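Local coordinates for protein GH3 beta-N-acetylglucosaminidase (Paenibacillaceae, PDB 6K5J) that hydrolyses terminal, non-reducing beta-linked N-acetylglucosamine residues, as a glycoside hydrolase of family 3, at residues Val392-Val397 with Val424-Ile429; Leu407-Thr412 with Tyr503-Ser508; Val451-Tyr456 with Ala466-Leu471. All coordinates share one frame; numbering follows the deposited sequence.

Interaction 1 of 3, residues Val392-Val397 with Val424-Ile429; sequences VVWPEV and VNEQTI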
ATOM      1  N   VAL A 392     -25.272  -8.642 -11.083  1.00 22.62           N
ATOM      2  CA  VAL A 392     -23.981  -8.410 -10.446  1.00 22.59           C
ATOM      3  C   VAL A 392     -24.195  -7.486  -9.255  1.00 22.79           C
ATOM      4  O   VAL A 392     -24.754  -6.390  -9.400  1.00 24.82           O
ATOM      5  CB  VAL A 392     -22.957  -7.812 -11.424  1.00 24.30           C
ATOM      6  CG1 VAL A 392     -21.629  -7.516 -10.688  1.00 19.88           C
ATOM      7  CG2 VAL A 392     -22.733  -8.760 -12.609  1.00 20.79           C
ATOM      8  N   VAL A 393     -23.753  -7.927  -8.082  1.00 23.36           N
ATOM      9  CA  VAL A 393     -23.805  -7.125  -6.865  1.00 20.76           C
ATOM     10  C   VAL A 393     -22.425  -6.516  -6.649  1.00 22.47           C
ATOM     11  O   VAL A 393     -21.441  -7.238  -6.450  1.00 20.91           O
ATOM     12  CB  VAL A 393     -24.248  -7.967  -5.659  1.00 19.53           C
ATOM     13  CG1 VAL A 393     -24.462  -7.080  -4.439  1.00 22.48           C
ATOM     14  CG2 VAL A 393     -25.532  -8.719  -5.992  1.00 23.48           C
ATOM     15  N   TRP A 394     -22.340  -5.192  -6.718  1.00 21.04           N
ATOM     16  CA  TRP A 394     -21.054  -4.504  -6.759  1.00 21.86           C
ATOM     17  C   TRP A 394     -20.882  -3.672  -5.500  1.00 26.00           C
ATOM     18  O   TRP A 394     -21.707  -2.782  -5.239  1.00 25.00           O
ATOM     19  CB  TRP A 394     -20.942  -3.625  -8.004  1.00 22.20           C
ATOM     20  CG  TRP A 394     -19.632  -2.888  -8.079  1.00 25.22           C
ATOM     21  CD1 TRP A 394     -19.410  -1.571  -7.778  1.00 25.73           C
ATOM     22  CD2 TRP A 394     -18.361  -3.430  -8.462  1.00 22.96           C
ATOM     23  NE1 TRP A 394     -18.077  -1.263  -7.943  1.00 25.05           N
ATOM     24  CE2 TRP A 394     -17.412  -2.386  -8.362  1.00 26.42           C
ATOM     25  CE3 TRP A 394     -17.931  -4.701  -8.869  1.00 22.66           C
ATOM     26  CZ2 TRP A 394     -16.061  -2.567  -8.672  1.00 25.70           C
ATOM     27  CZ3 TRP A 394     -16.583  -4.881  -9.171  1.00 19.22           C
ATOM     28  CH2 TRP A 394     -15.666  -3.818  -9.066  1.00 20.33           C
ATOM     29  N   PRO A 395     -19.840  -3.910  -4.704  1.00 24.44           N
ATOM     30  CA  PRO A 395     -19.660  -3.164  -3.457  1.00 21.96           C
ATOM     31  C   PRO A 395     -18.849  -1.895  -3.655  1.00 27.54           C
ATOM     32  O   PRO A 395     -17.945  -1.822  -4.487  1.00 27.36           O
ATOM     33  CB  PRO A 395     -18.892  -4.166  -2.584  1.00 22.32           C
ATOM     34  CG  PRO A 395     -17.976  -4.862  -3.593  1.00 24.48           C
ATOM     35  CD  PRO A 395     -18.769  -4.907  -4.911  1.00 24.41           C
ATOM     36  N   GLU A 396     -19.183  -0.873  -2.870  1.00 28.15           N
ATOM     37  CA  GLU A 396     -18.431   0.374  -2.915  1.00 29.91           C
ATOM     38  C   GLU A 396     -18.134   0.822  -1.492  1.00 31.63           C
ATOM     39  O   GLU A 396     -18.987   0.716  -0.603  1.00 28.52           O
ATOM     40  CB  GLU A 396     -19.178   1.485  -3.690  1.00 33.10           C
ATOM     41  CG  GLU A 396     -20.461   1.965  -3.035  1.00 39.05           C
ATOM     42  CD  GLU A 396     -21.041   3.230  -3.669  1.00 43.42           C
ATOM     43  OE1 GLU A 396     -20.518   3.699  -4.708  1.00 41.16           O
ATOM     44  OE2 GLU A 396     -22.034   3.755  -3.114  1.00 39.21           O
ATOM     45  N   VAL A 397     -16.898   1.275  -1.278  1.00 29.65           N
ATOM     46  CA  VAL A 397     -16.514   1.840   0.008  1.00 34.11           C
ATOM     47  C   VAL A 397     -17.151   3.216   0.144  1.00 35.69           C
ATOM     48  O   VAL A 397     -17.047   4.059  -0.757  1.00 35.11           O
ATOM     49  CB  VAL A 397     -14.984   1.909   0.130  1.00 36.40           C
ATOM     50  CG1 VAL A 397     -14.575   2.652   1.405  1.00 40.74           C
ATOM     51  CG2 VAL A 397     -14.384   0.504   0.119  1.00 32.96           C
ATOM     52  N   VAL A 424     -26.702  -7.526 -18.279  1.00 26.58           N
ATOM     53  CA  VAL A 424     -26.247  -7.374 -16.904  1.00 26.27           C
ATOM     54  C   VAL A 424     -27.111  -6.341 -16.197  1.00 25.87           C
ATOM     55  O   VAL A 424     -27.322  -5.237 -16.709  1.00 25.90           O
ATOM     56  CB  VAL A 424     -24.761  -6.971 -16.855  1.00 24.37           C
ATOM     57  CG1 VAL A 424     -24.335  -6.644 -15.439  1.00 25.92           C
ATOM     58  CG2 VAL A 424     -23.885  -8.095 -17.447  1.00 25.55           C
ATOM     59  N   ASN A 425     -27.592  -6.695 -15.013  1.00 23.33           N
ATOM     60  CA  ASN A 425     -28.132  -5.738 -14.059  1.00 26.09           C
ATOM     61  C   ASN A 425     -27.093  -5.608 -12.946  1.00 26.45           C
ATOM     62  O   ASN A 425     -26.986  -6.495 -12.099  1.00 23.79           O
ATOM     63  CB  ASN A 425     -29.478  -6.222 -13.524  1.00 26.48           C
ATOM     64  CG  ASN A 425     -30.151  -5.207 -12.617  1.00 31.53           C
ATOM     65  OD1 ASN A 425     -29.507  -4.300 -12.094  1.00 28.66           O
ATOM     66  ND2 ASN A 425     -31.465  -5.345 -12.444  1.00 33.54           N
ATOM     67  N   GLU A 426     -26.321  -4.514 -12.943  1.00 26.32           N
ATOM     68  CA  GLU A 426     -25.329  -4.281 -11.893  1.00 25.39           C
ATOM     69  C   GLU A 426     -25.885  -3.344 -10.826  1.00 25.64           C
ATOM     70  O   GLU A 426     -26.170  -2.172 -11.101  1.00 28.55           O
ATOM     71  CB  GLU A 426     -24.026  -3.710 -12.446  1.00 24.81           C
ATOM     72  CG  GLU A 426     -22.937  -3.647 -11.376  1.00 25.02           C
ATOM     73  CD  GLU A 426     -21.547  -3.477 -11.961  1.00 26.62           C
ATOM     74  OE1 GLU A 426     -21.318  -2.477 -12.678  1.00 23.91           O
ATOM     75  OE2 GLU A 426     -20.690  -4.360 -11.716  1.00 23.74           O
ATOM     76  N   GLN A 427     -25.992  -3.853  -9.603  1.00 23.51           N
ATOM     77  CA  GLN A 427     -26.502  -3.108  -8.461  1.00 25.60           C
ATOM     78  C   GLN A 427     -25.349  -2.789  -7.519  1.00 27.99           C
ATOM     79  O   GLN A 427     -24.669  -3.700  -7.034  1.00 26.04           O
ATOM     80  CB  GLN A 427     -27.573  -3.915  -7.731  1.00 25.64           C
ATOM     81  CG  GLN A 427     -28.854  -4.106  -8.536  1.00 30.65           C
ATOM     82  CD  GLN A 427     -29.611  -2.804  -8.719  1.00 32.25           C
ATOM     83  OE1 GLN A 427     -29.677  -1.986  -7.802  1.00 33.16           O
ATOM     84  NE2 GLN A 427     -30.174  -2.598  -9.909  1.00 28.59           N
ATOM     85  N   THR A 428     -25.133  -1.505  -7.256  1.00 25.18           N
ATOM     86  CA  THR A 428     -24.084  -1.082  -6.340  1.00 29.21           C
ATOM     87  C   THR A 428     -24.637  -0.987  -4.928  1.00 30.54           C
ATOM     88  O   THR A 428     -25.667  -0.345  -4.698  1.00 31.54           O
ATOM     89  CB  THR A 428     -23.494   0.260  -6.758  1.00 26.59           C
ATOM     90  OG1 THR A 428     -22.918   0.131  -8.056  1.00 26.25           O
ATOM     91  CG2 THR A 428     -22.411   0.706  -5.764  1.00 29.97           C
ATOM     92  N   ILE A 429     -23.953  -1.628  -3.986  1.00 24.00           N
ATOM     93  CA  ILE A 429     -24.341  -1.601  -2.584  1.00 26.26           C
ATOM     94  C   ILE A 429     -23.119  -1.229  -1.753  1.00 28.09           C
ATOM     95  O   ILE A 429     -21.981  -1.277  -2.219  1.00 27.25           O
ATOM     96  CB  ILE A 429     -24.935  -2.945  -2.116  1.00 30.62           C
ATOM     97  CG1 ILE A 429     -23.856  -4.033  -2.092  1.00 29.27           C
ATOM     98  CG2 ILE A 429     -26.120  -3.337  -3.008  1.00 32.19           C
ATOM     99  CD1 ILE A 429     -24.279  -5.314  -1.364  1.00 30.40           C
TER
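V424 and V392 open this contact between two parallel strands, whose short axes lie 29° apart: CG1 of V424 meets CG2 of V392 at 3.9 Å, the two side chains crossing obliquely. N425 contributes its backbone, its O accepting the N-H of V392, while its side-chain OD1 receives NE2 of Q427 in the carbonyl plane, on a lone pair. E426 carries the polar end of the contact. Its CG is anti to the backbone N (chi1 -172°) and the chain stays extended, running beside W394 in the same direction with carboxylate and indole planes 46° apart. OE2 rests 3.4 Å from CG1 of V392, yet it is bonded to the N-H of G414, while OE1 bonds the hydroxyl of T412. The carboxylate thus sits at the N-terminal end of helix 413-419, where the helix dipole would probably favour its negative form. Q427 donates its N-H to V392 O at 2.8 Å, nearly in line with that C=O bond, and its own O takes the N-H of W394. T428 brings OG1 to the edge of the W394 ring, 3.9 Å from CD1, and sets CG2 against the chain of E396, 3.6 Å from CD. An alanine in place of E396 would probably strip T428 CG2 of its cover by CG and the carboxylate and leave R398 without this salt-bridge partner. I429 alternates donor and acceptor, its N bonding W394 O and its O taking E396 N, as its CD1 packs on CG1 of V393 at 3.6 Å. Alternate residues face opposite sides of the sheet, V392, W394, E426 and T428 on one and V393, P395, Q427 and I429 on the other. With helix 413-419 between the strands in sequence, this is a classical beta-alpha-beta unit, here supplying the edge strand 424-430.

Interaction 2 of 3, residues Leu407-Thr412 with Tyr503-Ser508; sequences LPRKET and YENTPS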
ATOM      1  N   LEU A 407     -12.794   5.039  -3.270  1.00 47.00           N
ATOM      2  CA  LEU A 407     -12.038   4.975  -4.516  1.00 45.03           C
ATOM      3  C   LEU A 407     -12.968   4.396  -5.570  1.00 46.71           C
ATOM      4  O   LEU A 407     -12.995   3.179  -5.798  1.00 39.11           O
ATOM      5  CB  LEU A 407     -10.778   4.125  -4.344  1.00 40.62           C
ATOM      6  CG  LEU A 407      -9.799   3.982  -5.507  1.00 43.98           C
ATOM      7  CD1 LEU A 407      -9.796   5.263  -6.309  1.00 45.86           C
ATOM      8  CD2 LEU A 407      -8.406   3.656  -4.979  1.00 36.43           C
ATOM      9  N   PRO A 408     -13.755   5.244  -6.234  1.00 48.02           N
ATOM     10  CA  PRO A 408     -14.745   4.730  -7.188  1.00 47.90           C
ATOM     11  C   PRO A 408     -14.068   4.079  -8.382  1.00 39.53           C
ATOM     12  O   PRO A 408     -13.006   4.514  -8.835  1.00 47.32           O
ATOM     13  CB  PRO A 408     -15.532   5.981  -7.597  1.00 51.52           C
ATOM     14  CG  PRO A 408     -14.550   7.100  -7.430  1.00 52.44           C
ATOM     15  CD  PRO A 408     -13.680   6.718  -6.252  1.00 51.13           C
ATOM     16  N   ARG A 409     -14.685   3.005  -8.870  1.00 40.32           N
ATOM     17  CA  ARG A 409     -14.185   2.251 -10.010  1.00 34.75           C
ATOM     18  C   ARG A 409     -15.238   2.274 -11.107  1.00 31.94           C
ATOM     19  O   ARG A 409     -16.369   1.829 -10.888  1.00 36.90           O
ATOM     20  CB  ARG A 409     -13.853   0.808  -9.616  1.00 33.58           C
ATOM     21  CG  ARG A 409     -12.887   0.691  -8.437  1.00 34.00           C
ATOM     22  CD  ARG A 409     -11.427   0.951  -8.838  1.00 32.67           C
ATOM     23  NE  ARG A 409     -10.512   0.343  -7.874  1.00 30.02           N
ATOM     24  CZ  ARG A 409      -9.207   0.592  -7.792  1.00 31.20           C
ATOM     25  NH1 ARG A 409      -8.616   1.455  -8.618  1.00 28.09           N
ATOM     26  NH2 ARG A 409      -8.485  -0.025  -6.867  1.00 32.59           N
ATOM     27  N   LYS A 410     -14.863   2.774 -12.285  1.00 29.22           N
ATOM     28  CA  LYS A 410     -15.775   2.740 -13.427  1.00 34.05           C
ATOM     29  C   LYS A 410     -15.775   1.378 -14.119  1.00 33.26           C
ATOM     30  O   LYS A 410     -16.830   0.890 -14.545  1.00 27.85           O
ATOM     31  CB  LYS A 410     -15.403   3.838 -14.425  1.00 33.93           C
ATOM     32  CG  LYS A 410     -16.358   3.936 -15.610  1.00 41.66           C
ATOM     33  CD  LYS A 410     -15.716   4.667 -16.774  1.00 47.66           C
ATOM     34  CE  LYS A 410     -15.288   3.701 -17.872  1.00 50.62           C
ATOM     35  NZ  LYS A 410     -16.385   3.475 -18.856  1.00 52.07           N
ATOM     36  N   GLU A 411     -14.605   0.754 -14.259  1.00 29.43           N
ATOM     37  CA  GLU A 411     -14.497  -0.526 -14.967  1.00 26.81           C
ATOM     38  C   GLU A 411     -14.789  -1.669 -13.993  1.00 25.19           C
ATOM     39  O   GLU A 411     -13.909  -2.424 -13.566  1.00 25.61           O
ATOM     40  CB  GLU A 411     -13.123  -0.663 -15.615  1.00 26.46           C
ATOM     41  CG  GLU A 411     -12.835   0.355 -16.722  1.00 30.73           C
ATOM     42  CD  GLU A 411     -12.178   1.633 -16.218  1.00 41.30           C
ATOM     43  OE1 GLU A 411     -12.061   1.834 -14.989  1.00 38.06           O
ATOM     44  OE2 GLU A 411     -11.756   2.438 -17.071  1.00 50.26           O
ATOM     45  N   THR A 412     -16.066  -1.763 -13.628  1.00 23.83           N
ATOM     46  CA  THR A 412     -16.569  -2.782 -12.721  1.00 21.66           C
ATOM     47  C   THR A 412     -16.643  -4.136 -13.420  1.00 21.91           C
ATOM     48  O   THR A 412     -16.474  -4.249 -14.636  1.00 22.05           O
ATOM     49  CB  THR A 412     -17.968  -2.406 -12.228  1.00 24.79           C
ATOM     50  OG1 THR A 412     -18.868  -2.393 -13.350  1.00 25.31           O
ATOM     51  CG2 THR A 412     -17.959  -1.023 -11.556  1.00 26.08           C
ATOM     52  N   TYR A 503      -8.425 -10.452  -5.425  1.00 18.37           N
ATOM     53  CA  TYR A 503      -7.472  -9.739  -4.570  1.00 18.11           C
ATOM     54  C   TYR A 503      -7.533  -8.220  -4.710  1.00 18.50           C
ATOM     55  O   TYR A 503      -6.734  -7.516  -4.065  1.00 19.13           O
ATOM     56  CB  TYR A 503      -6.026 -10.218  -4.808  1.00 16.64           C
ATOM     57  CG  TYR A 503      -5.918 -11.727  -4.825  1.00 17.71           C
ATOM     58  CD1 TYR A 503      -5.875 -12.449  -3.638  1.00 17.55           C
ATOM     59  CD2 TYR A 503      -5.905 -12.438  -6.028  1.00 17.64           C
ATOM     60  CE1 TYR A 503      -5.794 -13.832  -3.639  1.00 17.52           C
ATOM     61  CE2 TYR A 503      -5.833 -13.824  -6.037  1.00 17.88           C
ATOM     62  CZ  TYR A 503      -5.767 -14.511  -4.837  1.00 18.26           C
ATOM     63  OH  TYR A 503      -5.691 -15.891  -4.835  1.00 16.62           O
ATOM     64  N   GLU A 504      -8.439  -7.685  -5.521  1.00 18.61           N
ATOM     65  CA  GLU A 504      -8.548  -6.246  -5.748  1.00 18.99           C
ATOM     66  C   GLU A 504      -9.732  -6.027  -6.683  1.00 19.99           C
ATOM     67  O   GLU A 504     -10.247  -6.972  -7.289  1.00 19.42           O
ATOM     68  CB  GLU A 504      -7.267  -5.646  -6.339  1.00 20.14           C
ATOM     69  CG  GLU A 504      -6.865  -6.281  -7.646  1.00 18.53           C
ATOM     70  CD  GLU A 504      -5.476  -5.880  -8.076  1.00 20.31           C
ATOM     71  OE1 GLU A 504      -4.597  -5.699  -7.202  1.00 20.34           O
ATOM     72  OE2 GLU A 504      -5.270  -5.740  -9.297  1.00 22.58           O
ATOM     73  N   ASN A 505     -10.169  -4.767  -6.787  1.00 18.86           N
ATOM     74  CA  ASN A 505     -11.256  -4.391  -7.688  1.00 20.62           C
ATOM     75  C   ASN A 505     -10.775  -3.477  -8.814  1.00 22.49           C
ATOM     76  O   ASN A 505     -11.533  -2.643  -9.316  1.00 23.09           O
ATOM     77  CB  ASN A 505     -12.407  -3.741  -6.913  1.00 22.45           C
ATOM     78  CG  ASN A 505     -12.037  -2.391  -6.319  1.00 23.37           C
ATOM     79  OD1 ASN A 505     -10.889  -1.967  -6.376  1.00 22.47           O
ATOM     80  ND2 ASN A 505     -13.023  -1.711  -5.734  1.00 26.58           N
ATOM     81  N   THR A 506      -9.509  -3.618  -9.204  1.00 22.05           N
ATOM     82  CA  THR A 506      -8.913  -2.816 -10.265  1.00 20.19           C
ATOM     83  C   THR A 506      -9.560  -3.114 -11.615  1.00 21.83           C
ATOM     84  O   THR A 506     -10.185  -4.162 -11.792  1.00 18.76           O
ATOM     85  CB  THR A 506      -7.424  -3.123 -10.372  1.00 22.31           C
ATOM     86  OG1 THR A 506      -7.261  -4.521 -10.652  1.00 19.77           O
ATOM     87  CG2 THR A 506      -6.701  -2.777  -9.080  1.00 22.02           C
ATOM     88  N   PRO A 507      -9.385  -2.220 -12.601  1.00 20.77           N
ATOM     89  CA  PRO A 507      -9.927  -2.514 -13.936  1.00 21.76           C
ATOM     90  C   PRO A 507      -9.436  -3.833 -14.507  1.00 20.69           C
ATOM     91  O   PRO A 507     -10.245  -4.617 -15.016  1.00 19.42           O
ATOM     92  CB  PRO A 507      -9.456  -1.311 -14.770  1.00 21.23           C
ATOM     93  CG  PRO A 507      -9.389  -0.189 -13.782  1.00 28.29           C
ATOM     94  CD  PRO A 507      -8.857  -0.842 -12.514  1.00 22.69           C
ATOM     95  N   SER A 508      -8.127  -4.111 -14.418  1.00 19.28           N
ATOM     96  CA  SER A 508      -7.595  -5.319 -15.037  1.00 18.97           C
ATOM     97  C   SER A 508      -8.026  -6.576 -14.293  1.00 19.31           C
ATOM     98  O   SER A 508      -8.176  -7.629 -14.918  1.00 17.03           O
ATOM     99  CB  SER A 508      -6.067  -5.247 -15.136  1.00 19.62           C
ATOM    100  OG  SER A 508      -5.463  -5.252 -13.853  1.00 20.41           O
TER
HETATM  101  O   HOH W   1     -12.579   0.909  -4.263  1.00 33.26           O
HETATM  102  O   HOH W   2     -12.190  -1.295 -11.672  1.00 25.57           O
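The backbones of E411 and P507 come within 5.1 Å at their CA atoms, where the loop leading to helix 413-419 passes the first turn of helix 507-517. R409 carries the polar part of the contact. Its NE bonds OD1 of N505 at 2.8 Å with an N-H...O angle of 151°, and NH2 adds a weak second bond to the same oxygen. OD1 lies in the guanidinium plane, at its edge, but from the amide's side the NE donor stands above the carbonyl plane, the two flat groups being turned 79° apart. The amide of N505 also lies against the aliphatic part of the arginine, its ND2 3.6 Å from CG of R409. L407 CG sits 4.1 Å above the centre of one guanidinium face, and T506 CA lies 4.2 Å over the opposite one, so the group is sandwiched, which probably limits its rotation. NH2 also bonds the backbone O of G87, in the family's N-terminal TIM-barrel region, and ND2 of N505 is joined through a water to L407 O. Each segment holds the N-cap of a helix, T412 before helix 413-419 and T506 before helix 507-517: T506 OG1 bonds the N-H of A509 and also donates to OE2 of E504 at 2.7 Å, while T412 OG1 takes the N-H of Y415. E411, the centre of an inverse gamma turn, turns its side chain onto the ring of P507: E411 OE1 lies 3.6 Å from CG of P507, and E411 CB 3.8 Å from CB of the same ring. A second water donates to both E411 O and N505 O and so bridges the two backbones.

Interaction 3 of 3, residues Val451-Tyr456 with Ala466-Leu471; sequences VVVVSY and ALIEAL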
ATOM      1  N   VAL A 451     -26.655 -14.955 -10.347  1.00 25.68           N
ATOM      2  CA  VAL A 451     -26.186 -13.891  -9.467  1.00 22.03           C
ATOM      3  C   VAL A 451     -24.685 -14.044  -9.250  1.00 23.25           C
ATOM      4  O   VAL A 451     -24.213 -15.129  -8.891  1.00 24.01           O
ATOM      5  CB  VAL A 451     -26.924 -13.902  -8.116  1.00 23.90           C
ATOM      6  CG1 VAL A 451     -26.415 -12.756  -7.238  1.00 22.90           C
ATOM      7  CG2 VAL A 451     -28.443 -13.781  -8.330  1.00 26.22           C
ATOM      8  N   VAL A 452     -23.941 -12.965  -9.479  1.00 23.04           N
ATOM      9  CA  VAL A 452     -22.535 -12.869  -9.093  1.00 21.76           C
ATOM     10  C   VAL A 452     -22.424 -11.775  -8.045  1.00 22.26           C
ATOM     11  O   VAL A 452     -22.647 -10.596  -8.348  1.00 22.03           O
ATOM     12  CB  VAL A 452     -21.609 -12.547 -10.276  1.00 21.60           C
ATOM     13  CG1 VAL A 452     -20.143 -12.539  -9.794  1.00 19.35           C
ATOM     14  CG2 VAL A 452     -21.801 -13.521 -11.433  1.00 22.13           C
ATOM     15  N   VAL A 453     -22.045 -12.144  -6.830  1.00 18.28           N
ATOM     16  CA  VAL A 453     -21.718 -11.149  -5.817  1.00 20.37           C
ATOM     17  C   VAL A 453     -20.215 -10.945  -5.824  1.00 19.98           C
ATOM     18  O   VAL A 453     -19.448 -11.902  -5.644  1.00 19.07           O
ATOM     19  CB  VAL A 453     -22.193 -11.563  -4.419  1.00 22.10           C
ATOM     20  CG1 VAL A 453     -21.767 -10.491  -3.403  1.00 20.72           C
ATOM     21  CG2 VAL A 453     -23.689 -11.752  -4.410  1.00 20.83           C
ATOM     22  N   VAL A 454     -19.796  -9.707  -6.044  1.00 19.84           N
ATOM     23  CA  VAL A 454     -18.421  -9.309  -5.781  1.00 19.28           C
ATOM     24  C   VAL A 454     -18.355  -8.947  -4.300  1.00 21.74           C
ATOM     25  O   VAL A 454     -19.002  -7.995  -3.856  1.00 20.43           O
ATOM     26  CB  VAL A 454     -17.991  -8.145  -6.678  1.00 21.20           C
ATOM     27  CG1 VAL A 454     -16.577  -7.721  -6.339  1.00 21.16           C
ATOM     28  CG2 VAL A 454     -18.062  -8.552  -8.146  1.00 19.50           C
ATOM     29  N   SER A 455     -17.620  -9.737  -3.518  1.00 19.12           N
ATOM     30  CA  SER A 455     -17.479  -9.428  -2.104  1.00 22.13           C
ATOM     31  C   SER A 455     -16.268  -8.523  -1.879  1.00 21.92           C
ATOM     32  O   SER A 455     -15.350  -8.442  -2.697  1.00 22.04           O
ATOM     33  CB  SER A 455     -17.371 -10.707  -1.259  1.00 20.41           C
ATOM     34  OG  SER A 455     -16.139 -11.388  -1.446  1.00 22.28           O
ATOM     35  N   TYR A 456     -16.294  -7.810  -0.757  1.00 20.43           N
ATOM     36  CA  TYR A 456     -15.244  -6.845  -0.441  1.00 22.22           C
ATOM     37  C   TYR A 456     -15.060  -6.882   1.074  1.00 21.29           C
ATOM     38  O   TYR A 456     -15.820  -6.247   1.812  1.00 21.10           O
ATOM     39  CB  TYR A 456     -15.613  -5.456  -0.954  1.00 21.23           C
ATOM     40  CG  TYR A 456     -14.529  -4.403  -0.826  1.00 22.36           C
ATOM     41  CD1 TYR A 456     -14.183  -3.879   0.411  1.00 24.33           C
ATOM     42  CD2 TYR A 456     -13.870  -3.914  -1.950  1.00 27.66           C
ATOM     43  CE1 TYR A 456     -13.192  -2.909   0.530  1.00 27.55           C
ATOM     44  CE2 TYR A 456     -12.888  -2.936  -1.838  1.00 27.76           C
ATOM     45  CZ  TYR A 456     -12.558  -2.440  -0.601  1.00 25.99           C
ATOM     46  OH  TYR A 456     -11.586  -1.472  -0.492  1.00 29.23           O
ATOM     47  N   ALA A 466     -23.894 -11.888   5.557  1.00 30.99           N
ATOM     48  CA  ALA A 466     -25.223 -12.453   5.765  1.00 27.69           C
ATOM     49  C   ALA A 466     -26.051 -12.408   4.487  1.00 27.19           C
ATOM     50  O   ALA A 466     -26.770 -13.365   4.179  1.00 31.99           O
ATOM     51  CB  ALA A 466     -25.934 -11.716   6.902  1.00 30.62           C
ATOM     52  N   LEU A 467     -25.962 -11.308   3.730  1.00 29.33           N
ATOM     53  CA  LEU A 467     -26.630 -11.242   2.437  1.00 28.84           C
ATOM     54  C   LEU A 467     -26.146 -12.355   1.518  1.00 29.26           C
ATOM     55  O   LEU A 467     -26.949 -13.047   0.881  1.00 25.81           O
ATOM     56  CB  LEU A 467     -26.402  -9.876   1.787  1.00 29.29           C
ATOM     57  CG  LEU A 467     -26.833  -9.733   0.323  1.00 28.32           C
ATOM     58  CD1 LEU A 467     -28.305 -10.069   0.167  1.00 32.24           C
ATOM     59  CD2 LEU A 467     -26.554  -8.324  -0.189  1.00 31.09           C
ATOM     60  N   ILE A 468     -24.826 -12.550   1.446  1.00 27.33           N
ATOM     61  CA  ILE A 468     -24.276 -13.585   0.576  1.00 24.97           C
ATOM     62  C   ILE A 468     -24.760 -14.963   1.009  1.00 26.24           C
ATOM     63  O   ILE A 468     -25.184 -15.782   0.182  1.00 25.73           O
ATOM     64  CB  ILE A 468     -22.738 -13.516   0.560  1.00 21.62           C
ATOM     65  CG1 ILE A 468     -22.268 -12.212  -0.076  1.00 24.23           C
ATOM     66  CG2 ILE A 468     -22.191 -14.717  -0.179  1.00 21.24           C
ATOM     67  CD1 ILE A 468     -20.770 -11.930   0.136  1.00 24.04           C
ATOM     68  N   GLU A 469     -24.674 -15.252   2.310  1.00 27.68           N
ATOM     69  CA  GLU A 469     -25.140 -16.542   2.811  1.00 29.10           C
ATOM     70  C   GLU A 469     -26.631 -16.740   2.555  1.00 28.30           C
ATOM     71  O   GLU A 469     -27.072 -17.866   2.296  1.00 30.40           O
ATOM     72  CB  GLU A 469     -24.825 -16.671   4.306  1.00 29.90           C
ATOM     73  CG  GLU A 469     -23.378 -17.092   4.602  1.00 29.95           C
ATOM     74  CD  GLU A 469     -23.114 -18.559   4.314  1.00 34.00           C
ATOM     75  OE1 GLU A 469     -23.642 -19.419   5.060  1.00 33.78           O
ATOM     76  OE2 GLU A 469     -22.384 -18.866   3.343  1.00 31.32           O
ATOM     77  N   ALA A 470     -27.414 -15.662   2.599  1.00 31.40           N
ATOM     78  CA  ALA A 470     -28.840 -15.764   2.290  1.00 30.37           C
ATOM     79  C   ALA A 470     -29.055 -16.148   0.832  1.00 34.91           C
ATOM     80  O   ALA A 470     -29.848 -17.049   0.521  1.00 30.79           O
ATOM     81  CB  ALA A 470     -29.540 -14.441   2.610  1.00 30.96           C
ATOM     82  N   LEU A 471     -28.343 -15.477  -0.078  1.00 26.69           N
ATOM     83  CA  LEU A 471     -28.446 -15.809  -1.493  1.00 28.95           C
ATOM     84  C   LEU A 471     -27.980 -17.231  -1.752  1.00 29.34           C
ATOM     85  O   LEU A 471     -28.522 -17.923  -2.624  1.00 30.05           O
ATOM     86  CB  LEU A 471     -27.627 -14.822  -2.327  1.00 25.68           C
ATOM     87  CG  LEU A 471     -28.067 -13.364  -2.312  1.00 25.33           C
ATOM     88  CD1 LEU A 471     -27.031 -12.472  -2.998  1.00 25.36           C
ATOM     89  CD2 LEU A 471     -29.416 -13.240  -3.015  1.00 28.19           C
TER
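Strand 451-455 and helix 466-471 run nearly antiparallel, their short axes 158° apart and 10.4 Å at closest approach, with V453 and I468 the nearest pair of residues by their CA atoms. The interface between them is made of aliphatic side chains. V453 divides its two methyls between two helix residues one turn apart: CG1, anti to the backbone N (chi1 178°), meets CG1 of I468 at 3.8 Å, and CG2 touches CD1 of L471 at 3.7 Å. Two residues earlier on the strand, V451 adds a looser touch, its CG1 reaching the same L471 methyl at 4.3 Å. At the far end S455 offers carbon alone, CB lying 3.9 Å from CD1 of I468, while its OG is hydrogen-bonded to D489. V451 and V453, two residues apart on the strand, both turn toward the helix, with S455 beside it. Helix 462-472 is the connection of the beta-alpha-beta unit from strand 450-455 to strand 478-483, and I468 extends the cover to V481 there. Beside it lies helix 435-447, which L471 touches through I441 and S445, while V453 packs within the sheet against V393 and L479.

Interactions 1 and 3 belong to one sheet, since strands 390-396 and 450-455 are neighbours in it, joined by backbone bonds from V393 to V452 and V454. They differ in chemistry: interaction 1 is strand on strand, at the sheet's edge and partly buried, held by backbone bonds, whereas interaction 3 is a fully buried helix-to-sheet contact of apolar side chains. Interaction 2 lies among loops and helix starts, partly buried and polar, with waters and an arginine. It meets interaction 1 around W394, whose indole packs on T412, N505 and R409, and it touches interaction 3 only lightly, N505 against Y456.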